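Local coordinates for protein insect group II chitinase (Ostrinia furnacalis, PDB 5Y2A) that probably hydrolyses the beta-1,4 glycosidic bonds of chitin, as the second catalytic domain of a family 18 insect group II chitinase, at residues A[167-171]-A[226-231]. Sequence-based numbering, arbitrary orientation.
Sequences VSASK and FTVNYW. With NAG (2-acetamido-2-deoxy-beta-D-glucopyranose), chain C.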
ATOM      1  N   VAL A 167       4.359 -20.709  -6.264  1.00 16.04           N
ATOM      2  CA  VAL A 167       4.887 -20.398  -7.586  1.00 17.02           C
ATOM      3  C   VAL A 167       3.853 -19.667  -8.433  1.00 17.73           C
ATOM      4  O   VAL A 167       2.646 -19.740  -8.196  1.00 14.82           O
ATOM      5  CB  VAL A 167       5.346 -21.668  -8.324  1.00 15.95           C
ATOM      6  CG1 VAL A 167       6.434 -22.379  -7.530  1.00 16.45           C
ATOM      7  CG2 VAL A 167       4.152 -22.575  -8.539  1.00 16.07           C
ATOM      8  N   SER A 168       4.355 -18.995  -9.467  1.00 16.26           N
ATOM      9  CA  SER A 168       3.534 -18.145 -10.314  1.00 15.01           C
ATOM     10  C   SER A 168       2.546 -18.952 -11.147  1.00 16.62           C
ATOM     11  O   SER A 168       2.816 -20.089 -11.550  1.00 17.35           O
ATOM     12  CB  SER A 168       4.426 -17.323 -11.250  1.00 16.91           C
ATOM     13  OG  SER A 168       3.644 -16.540 -12.135  1.00 18.10           O
ATOM     14  N   ALA A 169       1.400 -18.334 -11.428  1.00 14.27           N
ATOM     15  CA  ALA A 169       0.421 -18.859 -12.368  1.00 13.99           C
ATOM     16  C   ALA A 169       0.477 -18.150 -13.717  1.00 16.28           C
ATOM     17  O   ALA A 169      -0.428 -18.329 -14.540  1.00 20.49           O
ATOM     18  CB  ALA A 169      -0.988 -18.744 -11.787  1.00 14.53           C
ATOM     19  N   SER A 170       1.483 -17.311 -13.935  1.00 15.60           N
ATOM     20  CA  SER A 170       1.661 -16.600 -15.198  1.00 18.84           C
ATOM     21  C   SER A 170       2.541 -17.440 -16.112  1.00 18.23           C
ATOM     22  O   SER A 170       3.661 -17.795 -15.735  1.00 17.76           O
ATOM     23  CB  SER A 170       2.299 -15.232 -14.963  1.00 20.41           C
ATOM     24  OG  SER A 170       2.868 -14.722 -16.163  1.00 22.89           O
ATOM     25  N   LYS A 171       2.036 -17.765 -17.305  1.00 19.79           N
ATOM     26  CA  LYS A 171       2.846 -18.524 -18.254  1.00 21.67           C
ATOM     27  C   LYS A 171       4.187 -17.838 -18.482  1.00 23.20           C
ATOM     28  O   LYS A 171       5.247 -18.469 -18.402  1.00 21.61           O
ATOM     29  CB  LYS A 171       2.109 -18.690 -19.584  1.00 21.24           C
ATOM     30  CG  LYS A 171       2.918 -19.480 -20.618  1.00 23.90           C
ATOM     31  CD  LYS A 171       2.283 -19.432 -21.995  1.00 27.90           C
ATOM     32  CE  LYS A 171       3.084 -20.243 -23.011  1.00 30.25           C
ATOM     33  NZ  LYS A 171       4.537 -19.925 -23.000  1.00 29.25           N
ATOM     34  N   PHE A 226      -5.598 -23.748 -17.541  1.00 18.00           N
ATOM     35  CA  PHE A 226      -4.377 -23.668 -18.336  1.00 18.89           C
ATOM     36  C   PHE A 226      -3.152 -23.777 -17.444  1.00 19.72           C
ATOM     37  O   PHE A 226      -2.224 -24.542 -17.738  1.00 19.84           O
ATOM     38  CB  PHE A 226      -4.313 -22.374 -19.150  1.00 19.05           C
ATOM     39  CG  PHE A 226      -3.067 -22.276 -19.994  1.00 22.57           C
ATOM     40  CD1 PHE A 226      -1.864 -21.835 -19.446  1.00 19.68           C
ATOM     41  CD2 PHE A 226      -3.087 -22.666 -21.325  1.00 21.28           C
ATOM     42  CE1 PHE A 226      -0.713 -21.777 -20.209  1.00 21.58           C
ATOM     43  CE2 PHE A 226      -1.944 -22.603 -22.095  1.00 22.38           C
ATOM     44  CZ  PHE A 226      -0.753 -22.162 -21.537  1.00 24.58           C
ATOM     45  N   THR A 227      -3.127 -23.007 -16.351  1.00 17.76           N
ATOM     46  CA  THR A 227      -1.968 -23.002 -15.463  1.00 15.50           C
ATOM     47  C   THR A 227      -1.603 -24.410 -15.016  1.00 19.17           C
ATOM     48  O   THR A 227      -0.427 -24.799 -15.034  1.00 18.51           O
ATOM     49  CB  THR A 227      -2.248 -22.122 -14.243  1.00 17.17           C
ATOM     50  OG1 THR A 227      -2.553 -20.784 -14.665  1.00 16.40           O
ATOM     51  CG2 THR A 227      -1.046 -22.111 -13.323  1.00 14.83           C
ATOM     52  N   VAL A 228      -2.605 -25.186 -14.600  1.00 14.64           N
ATOM     53  CA  VAL A 228      -2.347 -26.532 -14.098  1.00 17.70           C
ATOM     54  C   VAL A 228      -1.803 -27.413 -15.211  1.00 17.33           C
ATOM     55  O   VAL A 228      -0.794 -28.109 -15.040  1.00 18.26           O
ATOM     56  CB  VAL A 228      -3.620 -27.127 -13.470  1.00 16.51           C
ATOM     57  CG1 VAL A 228      -3.424 -28.610 -13.168  1.00 15.63           C
ATOM     58  CG2 VAL A 228      -3.993 -26.374 -12.193  1.00 15.28           C
ATOM     59  N   ASN A 229      -2.463 -27.398 -16.370  1.00 18.70           N
ATOM     60  CA  ASN A 229      -1.998 -28.220 -17.480  1.00 22.67           C
ATOM     61  C   ASN A 229      -0.635 -27.766 -17.981  1.00 23.23           C
ATOM     62  O   ASN A 229       0.177 -28.598 -18.406  1.00 20.36           O
ATOM     63  CB  ASN A 229      -3.035 -28.209 -18.601  1.00 20.00           C
ATOM     64  CG  ASN A 229      -4.195 -29.129 -18.308  1.00 24.35           C
ATOM     65  OD1 ASN A 229      -4.064 -30.349 -18.396  1.00 24.41           O
ATOM     66  ND2 ASN A 229      -5.336 -28.555 -17.944  1.00 21.37           N
ATOM     67  N   TYR A 230      -0.349 -26.464 -17.910  1.00 19.30           N
ATOM     68  CA  TYR A 230       0.961 -25.983 -18.336  1.00 20.65           C
ATOM     69  C   TYR A 230       2.067 -26.522 -17.435  1.00 21.83           C
ATOM     70  O   TYR A 230       3.112 -26.962 -17.925  1.00 21.37           O
ATOM     71  CB  TYR A 230       0.983 -24.454 -18.354  1.00 20.32           C
ATOM     72  CG  TYR A 230       2.148 -23.873 -19.125  1.00 23.17           C
ATOM     73  CD1 TYR A 230       2.254 -24.050 -20.503  1.00 27.66           C
ATOM     74  CD2 TYR A 230       3.150 -23.156 -18.474  1.00 22.40           C
ATOM     75  CE1 TYR A 230       3.320 -23.520 -21.213  1.00 24.89           C
ATOM     76  CE2 TYR A 230       4.220 -22.622 -19.177  1.00 24.09           C
ATOM     77  CZ  TYR A 230       4.297 -22.808 -20.546  1.00 27.11           C
ATOM     78  OH  TYR A 230       5.357 -22.279 -21.249  1.00 27.07           O
ATOM     79  N   TRP A 231       1.855 -26.502 -16.115  1.00 21.90           N
ATOM     80  CA  TRP A 231       2.834 -27.088 -15.203  1.00 17.68           C
ATOM     81  C   TRP A 231       3.026 -28.574 -15.478  1.00 21.06           C
ATOM     82  O   TRP A 231       4.160 -29.074 -15.480  1.00 20.74           O
ATOM     83  CB  TRP A 231       2.408 -26.864 -13.751  1.00 21.52           C
ATOM     84  CG  TRP A 231       2.857 -25.548 -13.230  1.00 19.59           C
ATOM     85  CD1 TRP A 231       2.206 -24.355 -13.340  1.00 17.03           C
ATOM     86  CD2 TRP A 231       4.082 -25.277 -12.550  1.00 15.57           C
ATOM     87  NE1 TRP A 231       2.944 -23.360 -12.748  1.00 15.24           N
ATOM     88  CE2 TRP A 231       4.106 -23.898 -12.265  1.00 15.55           C
ATOM     89  CE3 TRP A 231       5.169 -26.066 -12.158  1.00 16.41           C
ATOM     90  CZ2 TRP A 231       5.172 -23.291 -11.610  1.00 16.16           C
ATOM     91  CZ3 TRP A 231       6.220 -25.461 -11.493  1.00 18.20           C
ATOM     92  CH2 TRP A 231       6.213 -24.088 -11.224  1.00 18.01           C
TER
HETATM   93  C1  NAG C   1      -8.592 -27.536 -19.675  1.00 24.90           C
HETATM   94  C2  NAG C   1      -9.823 -27.657 -20.563  1.00 26.09           C
HETATM   95  C3  NAG C   1      -9.673 -28.839 -21.524  1.00 32.20           C
HETATM   96  C4  NAG C   1      -8.348 -28.781 -22.280  1.00 35.49           C
HETATM   97  C5  NAG C   1      -7.191 -28.557 -21.310  1.00 33.78           C
HETATM   98  C6  NAG C   1      -5.867 -28.325 -22.004  1.00 32.39           C
HETATM   99  C7  NAG C   1     -12.101 -27.003 -19.930  1.00 24.93           C
HETATM  100  C8  NAG C   1     -13.299 -27.332 -19.090  1.00 26.82           C
HETATM  101  N2  NAG C   1     -11.041 -27.805 -19.782  1.00 22.36           N
HETATM  102  O3  NAG C   1     -10.777 -28.816 -22.423  1.00 34.96           O
HETATM  103  O4  NAG C   1      -8.073 -30.036 -22.895  1.00 41.17           O
HETATM  104  O5  NAG C   1      -7.439 -27.412 -20.481  1.00 26.90           O
HETATM  105  O6  NAG C   1      -5.841 -27.076 -22.683  1.00 37.35           O
HETATM  106  O7  NAG C   1     -12.088 -26.047 -20.695  1.00 25.64           O
HETATM  107  O   HOH W   1      -1.209 -19.769 -16.787  1.00 21.20           O
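This is loop-to-helix packing on the TIM barrel of this family 18 chitinase: the turn leaving barrel strand 162-167 lies against one side of helix 224-233, burying 352 Å² in total, with A169 and T227 closest in backbone (CA to CA 5.7 Å). At the strand end the contact is apolar, V167 CG2 lying 3.3 Å from W231 CZ2. W231 NE1 donates to S168 O, a weak hydrogen bond (3.5 Å, N-H...O angle 151°). Within the loop, S168 OG accepts from S170 N at 2.9 Å, an ST turn, and S170 N-caps helix 171-177. A water bridges the middle, donating to A169 O (2.8 Å) and accepting from T227 OG1 (2.7 Å), which also bonds Y197. K171, trans through chi3, passes F226 (CD to CZ 4.1 Å) and covers one Y230 face: K171 CG sits 4.0 Å from the ring centroid, 27° off the normal, a CH-pi contact, while K171 NZ donates to Y230 OH at 3.0 Å and D175 binds both groups, salt-bridging K171. N229, out of reach of 167-171, belongs to the glycan site with Y212 and N225. V228 and W231 rest on L192 of strand 189-192, while W231 and Y230 touch I174 of helix 171-177.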